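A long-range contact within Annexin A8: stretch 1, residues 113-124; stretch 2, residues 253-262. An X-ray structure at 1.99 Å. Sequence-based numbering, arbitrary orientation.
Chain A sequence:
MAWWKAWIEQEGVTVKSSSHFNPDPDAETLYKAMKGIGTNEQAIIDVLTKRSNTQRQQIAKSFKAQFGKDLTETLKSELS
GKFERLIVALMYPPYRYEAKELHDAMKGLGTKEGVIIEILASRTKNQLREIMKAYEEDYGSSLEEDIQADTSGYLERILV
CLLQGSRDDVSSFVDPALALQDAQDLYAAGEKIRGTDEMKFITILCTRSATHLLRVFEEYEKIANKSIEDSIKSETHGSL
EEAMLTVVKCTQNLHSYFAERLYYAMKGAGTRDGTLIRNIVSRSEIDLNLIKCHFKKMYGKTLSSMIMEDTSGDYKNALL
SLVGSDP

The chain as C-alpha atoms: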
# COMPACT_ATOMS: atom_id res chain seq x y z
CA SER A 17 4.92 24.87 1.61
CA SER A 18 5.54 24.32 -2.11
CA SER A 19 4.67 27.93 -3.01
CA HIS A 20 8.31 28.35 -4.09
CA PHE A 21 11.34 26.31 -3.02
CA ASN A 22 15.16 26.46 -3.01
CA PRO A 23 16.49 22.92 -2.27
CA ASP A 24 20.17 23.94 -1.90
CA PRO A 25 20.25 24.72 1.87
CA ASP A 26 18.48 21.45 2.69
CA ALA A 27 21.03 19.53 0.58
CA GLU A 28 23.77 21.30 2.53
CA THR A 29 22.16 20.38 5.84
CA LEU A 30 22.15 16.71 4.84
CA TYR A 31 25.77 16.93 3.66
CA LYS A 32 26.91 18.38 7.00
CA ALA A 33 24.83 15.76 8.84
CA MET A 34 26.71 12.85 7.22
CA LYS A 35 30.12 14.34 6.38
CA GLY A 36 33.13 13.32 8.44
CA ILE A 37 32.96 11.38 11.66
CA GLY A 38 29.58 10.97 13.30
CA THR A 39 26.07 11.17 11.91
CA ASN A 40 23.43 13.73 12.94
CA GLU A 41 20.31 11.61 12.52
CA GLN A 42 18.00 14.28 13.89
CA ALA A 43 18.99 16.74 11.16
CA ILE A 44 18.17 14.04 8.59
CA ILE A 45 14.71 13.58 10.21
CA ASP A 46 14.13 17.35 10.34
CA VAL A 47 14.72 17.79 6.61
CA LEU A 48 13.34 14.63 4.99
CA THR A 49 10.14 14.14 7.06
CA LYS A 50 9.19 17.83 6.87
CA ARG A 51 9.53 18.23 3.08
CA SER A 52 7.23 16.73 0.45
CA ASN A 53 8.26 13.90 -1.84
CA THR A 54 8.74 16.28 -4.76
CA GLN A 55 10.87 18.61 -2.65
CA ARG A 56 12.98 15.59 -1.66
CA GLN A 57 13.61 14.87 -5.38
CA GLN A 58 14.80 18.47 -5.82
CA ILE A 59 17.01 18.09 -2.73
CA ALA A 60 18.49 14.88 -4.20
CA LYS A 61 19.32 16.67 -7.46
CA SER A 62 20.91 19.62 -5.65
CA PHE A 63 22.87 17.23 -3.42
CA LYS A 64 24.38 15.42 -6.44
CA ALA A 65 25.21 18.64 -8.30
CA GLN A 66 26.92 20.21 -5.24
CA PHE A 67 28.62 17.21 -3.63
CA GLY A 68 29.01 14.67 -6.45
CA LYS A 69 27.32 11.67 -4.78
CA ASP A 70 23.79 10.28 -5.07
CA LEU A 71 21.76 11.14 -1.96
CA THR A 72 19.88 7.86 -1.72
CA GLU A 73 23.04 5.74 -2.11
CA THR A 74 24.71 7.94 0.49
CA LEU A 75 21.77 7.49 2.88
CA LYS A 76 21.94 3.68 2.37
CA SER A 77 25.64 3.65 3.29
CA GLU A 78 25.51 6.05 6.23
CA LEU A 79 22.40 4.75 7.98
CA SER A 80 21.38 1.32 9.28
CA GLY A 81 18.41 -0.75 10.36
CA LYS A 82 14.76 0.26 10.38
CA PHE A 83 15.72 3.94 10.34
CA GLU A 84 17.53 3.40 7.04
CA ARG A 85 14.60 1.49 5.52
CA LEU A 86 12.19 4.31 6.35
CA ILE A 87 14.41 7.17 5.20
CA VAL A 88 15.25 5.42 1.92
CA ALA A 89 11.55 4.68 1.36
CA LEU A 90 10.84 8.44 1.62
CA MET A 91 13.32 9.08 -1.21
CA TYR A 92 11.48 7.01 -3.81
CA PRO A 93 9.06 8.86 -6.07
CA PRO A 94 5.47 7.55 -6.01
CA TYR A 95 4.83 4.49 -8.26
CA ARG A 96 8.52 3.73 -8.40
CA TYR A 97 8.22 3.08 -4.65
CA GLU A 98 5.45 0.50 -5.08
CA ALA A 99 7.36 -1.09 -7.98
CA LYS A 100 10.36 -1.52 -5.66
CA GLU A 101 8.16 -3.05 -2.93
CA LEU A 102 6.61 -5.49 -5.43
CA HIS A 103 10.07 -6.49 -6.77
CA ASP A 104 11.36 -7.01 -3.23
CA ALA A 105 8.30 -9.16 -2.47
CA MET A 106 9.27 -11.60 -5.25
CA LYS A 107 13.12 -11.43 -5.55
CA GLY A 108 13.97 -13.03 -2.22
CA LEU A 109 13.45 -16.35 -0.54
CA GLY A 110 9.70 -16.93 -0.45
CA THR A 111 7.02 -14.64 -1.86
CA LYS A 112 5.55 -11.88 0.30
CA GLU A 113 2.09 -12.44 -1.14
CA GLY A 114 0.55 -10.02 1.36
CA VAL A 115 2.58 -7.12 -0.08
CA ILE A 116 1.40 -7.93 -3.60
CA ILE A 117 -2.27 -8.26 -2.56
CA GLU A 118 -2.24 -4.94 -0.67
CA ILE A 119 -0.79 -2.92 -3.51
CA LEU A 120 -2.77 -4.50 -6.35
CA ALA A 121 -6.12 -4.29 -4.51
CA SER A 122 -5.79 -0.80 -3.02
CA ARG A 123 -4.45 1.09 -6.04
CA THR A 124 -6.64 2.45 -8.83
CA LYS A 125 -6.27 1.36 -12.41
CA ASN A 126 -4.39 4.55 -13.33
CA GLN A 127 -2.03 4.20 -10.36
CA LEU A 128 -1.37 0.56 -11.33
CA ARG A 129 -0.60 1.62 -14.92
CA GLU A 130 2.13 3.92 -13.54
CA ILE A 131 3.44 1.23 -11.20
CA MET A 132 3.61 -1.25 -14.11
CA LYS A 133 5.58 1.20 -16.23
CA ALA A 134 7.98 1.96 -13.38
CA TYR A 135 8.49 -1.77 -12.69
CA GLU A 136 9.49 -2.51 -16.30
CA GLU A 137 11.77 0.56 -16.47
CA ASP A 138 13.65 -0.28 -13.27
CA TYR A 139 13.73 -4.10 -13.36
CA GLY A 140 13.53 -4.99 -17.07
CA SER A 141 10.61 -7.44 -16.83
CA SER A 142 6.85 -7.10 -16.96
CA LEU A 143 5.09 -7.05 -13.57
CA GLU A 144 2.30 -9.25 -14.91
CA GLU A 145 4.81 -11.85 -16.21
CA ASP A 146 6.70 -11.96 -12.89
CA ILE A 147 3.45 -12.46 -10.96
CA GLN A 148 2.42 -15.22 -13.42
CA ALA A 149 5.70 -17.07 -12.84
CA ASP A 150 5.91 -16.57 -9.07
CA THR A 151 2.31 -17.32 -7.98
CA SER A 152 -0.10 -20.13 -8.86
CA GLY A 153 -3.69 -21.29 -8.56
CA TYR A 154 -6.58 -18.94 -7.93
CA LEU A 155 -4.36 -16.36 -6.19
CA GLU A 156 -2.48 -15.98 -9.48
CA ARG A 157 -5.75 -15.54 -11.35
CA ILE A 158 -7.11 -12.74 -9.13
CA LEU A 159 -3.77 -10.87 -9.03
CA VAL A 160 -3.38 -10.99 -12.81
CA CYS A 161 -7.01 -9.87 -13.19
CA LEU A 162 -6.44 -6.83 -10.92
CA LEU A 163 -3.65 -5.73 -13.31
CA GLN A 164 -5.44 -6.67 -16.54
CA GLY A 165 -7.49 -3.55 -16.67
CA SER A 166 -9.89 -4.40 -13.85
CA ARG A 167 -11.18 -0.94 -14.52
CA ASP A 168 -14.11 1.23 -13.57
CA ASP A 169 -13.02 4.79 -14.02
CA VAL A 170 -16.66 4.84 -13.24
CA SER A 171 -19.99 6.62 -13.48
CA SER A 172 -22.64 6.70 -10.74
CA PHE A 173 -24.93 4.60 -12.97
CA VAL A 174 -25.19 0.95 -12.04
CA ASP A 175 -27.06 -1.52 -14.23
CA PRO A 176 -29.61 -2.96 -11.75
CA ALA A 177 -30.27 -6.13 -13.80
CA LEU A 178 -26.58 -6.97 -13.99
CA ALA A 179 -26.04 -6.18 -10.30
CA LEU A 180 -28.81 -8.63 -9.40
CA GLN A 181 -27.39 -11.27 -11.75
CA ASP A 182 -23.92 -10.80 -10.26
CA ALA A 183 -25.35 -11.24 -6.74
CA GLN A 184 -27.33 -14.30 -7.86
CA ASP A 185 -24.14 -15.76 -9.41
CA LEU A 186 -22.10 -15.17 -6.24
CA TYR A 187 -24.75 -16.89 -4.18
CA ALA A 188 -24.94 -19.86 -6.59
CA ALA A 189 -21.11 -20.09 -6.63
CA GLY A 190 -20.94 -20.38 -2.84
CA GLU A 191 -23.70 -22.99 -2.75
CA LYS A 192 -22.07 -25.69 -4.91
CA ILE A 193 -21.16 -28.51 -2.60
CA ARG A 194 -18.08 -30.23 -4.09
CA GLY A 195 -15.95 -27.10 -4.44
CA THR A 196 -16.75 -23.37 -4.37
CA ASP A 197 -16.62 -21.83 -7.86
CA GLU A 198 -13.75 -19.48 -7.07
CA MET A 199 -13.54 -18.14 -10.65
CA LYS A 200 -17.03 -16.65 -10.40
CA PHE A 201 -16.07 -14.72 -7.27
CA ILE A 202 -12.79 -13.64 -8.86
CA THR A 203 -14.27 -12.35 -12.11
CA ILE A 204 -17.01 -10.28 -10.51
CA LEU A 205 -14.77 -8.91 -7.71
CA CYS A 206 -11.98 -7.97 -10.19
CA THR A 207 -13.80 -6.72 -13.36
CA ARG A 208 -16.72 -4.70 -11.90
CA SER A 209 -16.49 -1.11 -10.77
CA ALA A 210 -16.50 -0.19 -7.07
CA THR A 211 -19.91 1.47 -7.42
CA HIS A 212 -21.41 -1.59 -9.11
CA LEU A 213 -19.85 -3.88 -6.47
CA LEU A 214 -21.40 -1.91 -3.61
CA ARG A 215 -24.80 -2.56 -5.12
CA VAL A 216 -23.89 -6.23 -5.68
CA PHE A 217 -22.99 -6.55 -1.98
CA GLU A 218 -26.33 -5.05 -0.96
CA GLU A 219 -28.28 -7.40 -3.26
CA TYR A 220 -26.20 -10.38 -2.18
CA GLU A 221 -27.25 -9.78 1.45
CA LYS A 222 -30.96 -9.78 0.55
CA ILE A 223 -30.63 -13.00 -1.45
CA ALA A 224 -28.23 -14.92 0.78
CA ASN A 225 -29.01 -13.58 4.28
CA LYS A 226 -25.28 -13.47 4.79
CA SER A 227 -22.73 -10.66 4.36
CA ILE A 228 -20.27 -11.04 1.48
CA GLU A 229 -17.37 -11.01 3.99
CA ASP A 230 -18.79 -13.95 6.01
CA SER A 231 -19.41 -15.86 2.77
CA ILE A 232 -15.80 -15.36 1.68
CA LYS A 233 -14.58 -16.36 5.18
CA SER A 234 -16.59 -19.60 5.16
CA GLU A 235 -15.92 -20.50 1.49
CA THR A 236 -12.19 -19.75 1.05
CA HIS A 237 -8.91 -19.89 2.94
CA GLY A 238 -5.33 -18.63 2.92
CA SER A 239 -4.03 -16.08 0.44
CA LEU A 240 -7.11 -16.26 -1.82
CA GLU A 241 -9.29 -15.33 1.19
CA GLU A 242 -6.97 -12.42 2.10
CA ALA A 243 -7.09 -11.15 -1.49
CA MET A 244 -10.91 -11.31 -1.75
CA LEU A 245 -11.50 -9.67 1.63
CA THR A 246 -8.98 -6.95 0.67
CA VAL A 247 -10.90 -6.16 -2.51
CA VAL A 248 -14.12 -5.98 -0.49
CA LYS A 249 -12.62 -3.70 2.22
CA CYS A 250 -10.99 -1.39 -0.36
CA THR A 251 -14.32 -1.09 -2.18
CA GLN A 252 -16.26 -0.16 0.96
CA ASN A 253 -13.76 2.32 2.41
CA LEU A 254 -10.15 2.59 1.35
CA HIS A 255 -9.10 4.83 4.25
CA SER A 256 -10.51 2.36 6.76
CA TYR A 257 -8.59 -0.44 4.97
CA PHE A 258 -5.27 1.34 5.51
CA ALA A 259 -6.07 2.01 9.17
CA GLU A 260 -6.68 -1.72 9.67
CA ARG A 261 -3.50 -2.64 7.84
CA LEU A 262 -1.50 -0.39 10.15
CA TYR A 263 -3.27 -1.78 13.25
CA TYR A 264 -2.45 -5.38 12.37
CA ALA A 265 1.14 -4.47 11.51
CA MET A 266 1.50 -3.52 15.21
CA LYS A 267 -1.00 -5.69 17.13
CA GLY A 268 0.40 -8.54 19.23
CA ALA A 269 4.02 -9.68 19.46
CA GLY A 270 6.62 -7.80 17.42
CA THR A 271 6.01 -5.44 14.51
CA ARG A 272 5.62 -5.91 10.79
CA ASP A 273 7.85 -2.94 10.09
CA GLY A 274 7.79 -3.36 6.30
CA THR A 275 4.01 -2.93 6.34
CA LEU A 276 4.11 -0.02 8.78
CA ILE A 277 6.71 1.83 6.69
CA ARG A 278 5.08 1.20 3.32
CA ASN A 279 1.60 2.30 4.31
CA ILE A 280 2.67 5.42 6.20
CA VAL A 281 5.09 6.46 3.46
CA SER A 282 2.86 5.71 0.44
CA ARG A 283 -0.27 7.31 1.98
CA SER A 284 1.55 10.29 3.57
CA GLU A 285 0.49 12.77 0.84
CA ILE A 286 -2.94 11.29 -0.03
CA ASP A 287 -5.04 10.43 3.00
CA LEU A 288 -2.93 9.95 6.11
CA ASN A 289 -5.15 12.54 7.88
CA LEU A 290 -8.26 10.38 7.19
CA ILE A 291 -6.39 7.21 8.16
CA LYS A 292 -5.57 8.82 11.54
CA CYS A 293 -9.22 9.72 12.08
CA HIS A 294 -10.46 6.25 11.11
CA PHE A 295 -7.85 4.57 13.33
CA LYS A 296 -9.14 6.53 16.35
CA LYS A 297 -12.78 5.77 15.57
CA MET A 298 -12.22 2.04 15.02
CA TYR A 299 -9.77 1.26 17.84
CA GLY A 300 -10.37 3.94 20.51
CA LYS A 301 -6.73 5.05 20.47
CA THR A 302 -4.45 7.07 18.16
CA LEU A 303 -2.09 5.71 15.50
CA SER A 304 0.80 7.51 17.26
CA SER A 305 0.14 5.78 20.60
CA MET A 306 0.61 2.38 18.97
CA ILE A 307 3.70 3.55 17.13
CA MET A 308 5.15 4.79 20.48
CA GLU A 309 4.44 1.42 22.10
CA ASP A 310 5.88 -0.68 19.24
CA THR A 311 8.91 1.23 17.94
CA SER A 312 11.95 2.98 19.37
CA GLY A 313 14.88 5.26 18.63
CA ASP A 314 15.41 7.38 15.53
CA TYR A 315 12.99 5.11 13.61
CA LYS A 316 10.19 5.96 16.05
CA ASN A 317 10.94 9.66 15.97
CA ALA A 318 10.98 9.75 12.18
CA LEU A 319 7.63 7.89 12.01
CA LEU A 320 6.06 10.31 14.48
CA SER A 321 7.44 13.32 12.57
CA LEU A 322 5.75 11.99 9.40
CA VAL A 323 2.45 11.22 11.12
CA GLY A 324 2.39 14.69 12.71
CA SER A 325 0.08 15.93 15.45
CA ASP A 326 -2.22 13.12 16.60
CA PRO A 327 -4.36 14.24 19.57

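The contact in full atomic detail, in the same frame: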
# COMPACT_ATOMS: atom_id res chain seq x y z
N GLU A 113 3.33 -12.52 -0.39
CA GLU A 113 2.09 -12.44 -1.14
C GLU A 113 1.22 -11.31 -0.61
O GLU A 113 0.54 -10.64 -1.37
CB GLU A 113 1.32 -13.77 -1.10
CG GLU A 113 2.07 -14.90 -1.80
CD GLU A 113 1.34 -16.23 -1.78
OE1 GLU A 113 1.59 -17.04 -2.70
OE2 GLU A 113 0.52 -16.48 -0.86
N GLY A 114 1.28 -11.09 0.70
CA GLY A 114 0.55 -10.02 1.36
C GLY A 114 0.88 -8.63 0.83
O GLY A 114 0.00 -7.79 0.75
N VAL A 115 2.15 -8.39 0.48
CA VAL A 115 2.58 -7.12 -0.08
C VAL A 115 1.92 -6.93 -1.44
O VAL A 115 1.39 -5.86 -1.74
CB VAL A 115 4.13 -7.05 -0.23
CG1 VAL A 115 4.55 -5.79 -0.98
CG2 VAL A 115 4.80 -7.09 1.12
N ILE A 116 1.94 -7.98 -2.25
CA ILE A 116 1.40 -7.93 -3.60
C ILE A 116 -0.11 -7.71 -3.59
O ILE A 116 -0.62 -6.89 -4.35
CB ILE A 116 1.75 -9.22 -4.41
CG1 ILE A 116 3.26 -9.47 -4.41
CG2 ILE A 116 1.24 -9.08 -5.85
CD1 ILE A 116 3.69 -10.86 -4.97
N ILE A 117 -0.82 -8.41 -2.71
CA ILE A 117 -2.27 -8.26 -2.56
C ILE A 117 -2.65 -6.81 -2.19
O ILE A 117 -3.54 -6.21 -2.80
CB ILE A 117 -2.78 -9.24 -1.45
CG1 ILE A 117 -2.75 -10.68 -1.98
CG2 ILE A 117 -4.18 -8.86 -0.97
CD1 ILE A 117 -2.75 -11.76 -0.90
N GLU A 118 -1.97 -6.28 -1.18
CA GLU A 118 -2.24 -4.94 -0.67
C GLU A 118 -2.12 -3.91 -1.77
O GLU A 118 -3.01 -3.08 -1.95
CB GLU A 118 -1.26 -4.62 0.48
CG GLU A 118 -1.22 -3.17 0.94
CD GLU A 118 0.05 -2.87 1.70
OE1 GLU A 118 0.22 -3.40 2.81
OE2 GLU A 118 0.89 -2.11 1.19
N ILE A 119 -1.02 -3.94 -2.50
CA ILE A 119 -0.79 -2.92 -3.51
C ILE A 119 -1.76 -3.08 -4.68
O ILE A 119 -2.39 -2.09 -5.10
CB ILE A 119 0.66 -2.93 -3.99
CG1 ILE A 119 1.57 -2.54 -2.82
CG2 ILE A 119 0.83 -1.94 -5.12
CD1 ILE A 119 3.04 -2.60 -3.14
N LEU A 120 -1.92 -4.30 -5.18
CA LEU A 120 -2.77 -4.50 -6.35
C LEU A 120 -4.26 -4.22 -6.07
O LEU A 120 -4.98 -3.73 -6.95
CB LEU A 120 -2.58 -5.91 -6.95
CG LEU A 120 -1.48 -6.01 -8.02
CD1 LEU A 120 -0.16 -5.45 -7.54
CD2 LEU A 120 -1.29 -7.44 -8.50
N ALA A 121 -4.72 -4.51 -4.86
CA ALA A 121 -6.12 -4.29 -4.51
C ALA A 121 -6.45 -2.85 -4.13
O ALA A 121 -7.58 -2.40 -4.32
CB ALA A 121 -6.52 -5.23 -3.41
N SER A 122 -5.48 -2.11 -3.60
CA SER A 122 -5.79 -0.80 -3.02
C SER A 122 -5.46 0.35 -3.98
O SER A 122 -5.85 1.48 -3.73
CB SER A 122 -5.05 -0.61 -1.70
OG SER A 122 -3.65 -0.58 -1.90
N ARG A 123 -4.75 0.07 -5.06
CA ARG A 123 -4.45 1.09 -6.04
C ARG A 123 -5.53 1.11 -7.12
O ARG A 123 -6.17 0.10 -7.39
CB ARG A 123 -3.08 0.88 -6.66
CG ARG A 123 -1.94 1.52 -5.92
CD ARG A 123 -2.00 1.40 -4.44
NE ARG A 123 -0.80 1.93 -3.80
CZ ARG A 123 -0.45 1.68 -2.55
NH1 ARG A 123 -1.21 0.91 -1.78
NH2 ARG A 123 0.67 2.19 -2.06
N THR A 124 -5.72 2.28 -7.72
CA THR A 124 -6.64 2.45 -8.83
C THR A 124 -5.97 1.95 -10.08
O THR A 124 -4.75 1.78 -10.13
CB THR A 124 -6.99 3.94 -9.08
OG1 THR A 124 -5.81 4.64 -9.48
CG2 THR A 124 -7.44 4.68 -7.82
N ASN A 253 -14.44 1.12 1.93
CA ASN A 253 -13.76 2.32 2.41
C ASN A 253 -12.27 2.10 2.44
O ASN A 253 -11.75 1.39 3.28
CB ASN A 253 -14.27 2.73 3.81
CG ASN A 253 -13.87 4.16 4.19
OD1 ASN A 253 -12.71 4.54 4.10
ND2 ASN A 253 -14.86 4.95 4.62
N LEU A 254 -11.59 2.72 1.49
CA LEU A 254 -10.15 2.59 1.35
C LEU A 254 -9.36 3.10 2.57
O LEU A 254 -8.38 2.50 2.97
CB LEU A 254 -9.74 3.38 0.11
CG LEU A 254 -8.35 3.18 -0.44
CD1 LEU A 254 -8.08 1.70 -0.71
CD2 LEU A 254 -8.25 4.02 -1.71
N HIS A 255 -9.80 4.21 3.13
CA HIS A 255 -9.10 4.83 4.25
C HIS A 255 -9.16 3.94 5.48
O HIS A 255 -8.18 3.79 6.21
CB HIS A 255 -9.71 6.21 4.57
CG HIS A 255 -9.95 7.05 3.35
ND1 HIS A 255 -8.94 7.41 2.49
CD2 HIS A 255 -11.10 7.55 2.83
CE1 HIS A 255 -9.45 8.13 1.50
NE2 HIS A 255 -10.76 8.23 1.69
N SER A 256 -10.32 3.33 5.70
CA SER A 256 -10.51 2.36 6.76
C SER A 256 -9.65 1.09 6.55
O SER A 256 -9.15 0.50 7.52
CB SER A 256 -12.00 2.01 6.86
OG SER A 256 -12.22 0.88 7.66
N TYR A 257 -9.46 0.69 5.29
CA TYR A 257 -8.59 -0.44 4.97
C TYR A 257 -7.16 -0.18 5.46
O TYR A 257 -6.53 -1.04 6.09
CB TYR A 257 -8.59 -0.76 3.46
CG TYR A 257 -7.45 -1.69 3.08
CD1 TYR A 257 -7.46 -3.01 3.48
CD2 TYR A 257 -6.35 -1.23 2.37
CE1 TYR A 257 -6.40 -3.85 3.19
CE2 TYR A 257 -5.30 -2.07 2.07
CZ TYR A 257 -5.33 -3.37 2.47
OH TYR A 257 -4.28 -4.20 2.16
N PHE A 258 -6.64 0.99 5.13
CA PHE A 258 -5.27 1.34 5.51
C PHE A 258 -5.11 1.44 7.01
O PHE A 258 -4.07 1.05 7.52
CB PHE A 258 -4.79 2.61 4.80
CG PHE A 258 -4.52 2.41 3.34
CD1 PHE A 258 -5.24 3.09 2.39
CD2 PHE A 258 -3.55 1.52 2.92
CE1 PHE A 258 -5.00 2.88 1.03
CE2 PHE A 258 -3.31 1.31 1.58
CZ PHE A 258 -4.05 2.00 0.63
N ALA A 259 -6.11 1.96 7.71
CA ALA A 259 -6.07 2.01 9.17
C ALA A 259 -5.91 0.61 9.74
O ALA A 259 -5.13 0.39 10.66
CB ALA A 259 -7.33 2.65 9.75
N GLU A 260 -6.66 -0.34 9.18
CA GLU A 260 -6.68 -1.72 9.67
C GLU A 260 -5.37 -2.44 9.36
O GLU A 260 -4.88 -3.25 10.15
CB GLU A 260 -7.85 -2.48 9.04
CG GLU A 260 -8.03 -3.90 9.53
CD GLU A 260 -9.18 -4.60 8.83
OE1 GLU A 260 -10.35 -4.25 9.07
OE2 GLU A 260 -8.90 -5.50 8.02
N ARG A 261 -4.79 -2.11 8.22
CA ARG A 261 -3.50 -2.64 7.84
C ARG A 261 -2.42 -2.20 8.83
O ARG A 261 -1.59 -3.00 9.25
CB ARG A 261 -3.17 -2.15 6.44
CG ARG A 261 -2.17 -2.93 5.78
CD ARG A 261 -2.61 -4.33 5.39
NE ARG A 261 -1.53 -4.86 4.60
CZ ARG A 261 -0.99 -6.06 4.73
NH1 ARG A 261 -1.49 -6.97 5.56
NH2 ARG A 261 0.02 -6.37 3.95
N LEU A 262 -2.46 -0.93 9.21
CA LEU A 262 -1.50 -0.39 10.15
C LEU A 262 -1.69 -1.00 11.54
O LEU A 262 -0.71 -1.37 12.18
CB LEU A 262 -1.64 1.13 10.21
CG LEU A 262 -1.18 1.88 8.95
CD1 LEU A 262 -1.54 3.34 9.06
CD2 LEU A 262 0.32 1.71 8.78

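Helices 113-122 and 254-262 run nearly antiparallel, at 165°, with their axes 12.1 Å apart at closest approach. Long side chains fill much of that gap. Asn253 makes no contact with stretch 1. It caps the second helix, with its OD1 accepting from Ser256 N at 3.1 Å. Leu254 points toward stretch 1 and packs against the last turn of the first helix. Its CD1 lies 3.8 Å from Ser122 O and 3.9 Å from Ser122 CB. Tyr257 also points toward stretch 1. Glu118 CG sits at the edge of its ring, 3.5 Å from Tyr257 OH, and Ser122 CB is 4.1 Å from Tyr257 CE2. Phe258 leaves its backbone sideways, but its ring end comes nearer. Phe258 CZ lies 3.6 Å from Ser122 OG and 3.9 Å from Arg123 NH1. These two polar atoms are themselves paired: Arg123 NH1 donates to Ser122 OG at 2.9 Å. Ser122 OG in turn donates to Glu118 O at 2.6 Å, back within its own helix. Arg261 supplies the salt bridge. Its NE and NH2 both donate to Glu118 OE1, at 2.9 and 3.2 Å. The carboxylate oxygen lies near the guanidinium plane, which suits both bonds. Arg261 NH2 also approaches Gly114 O, at 3.5 Å.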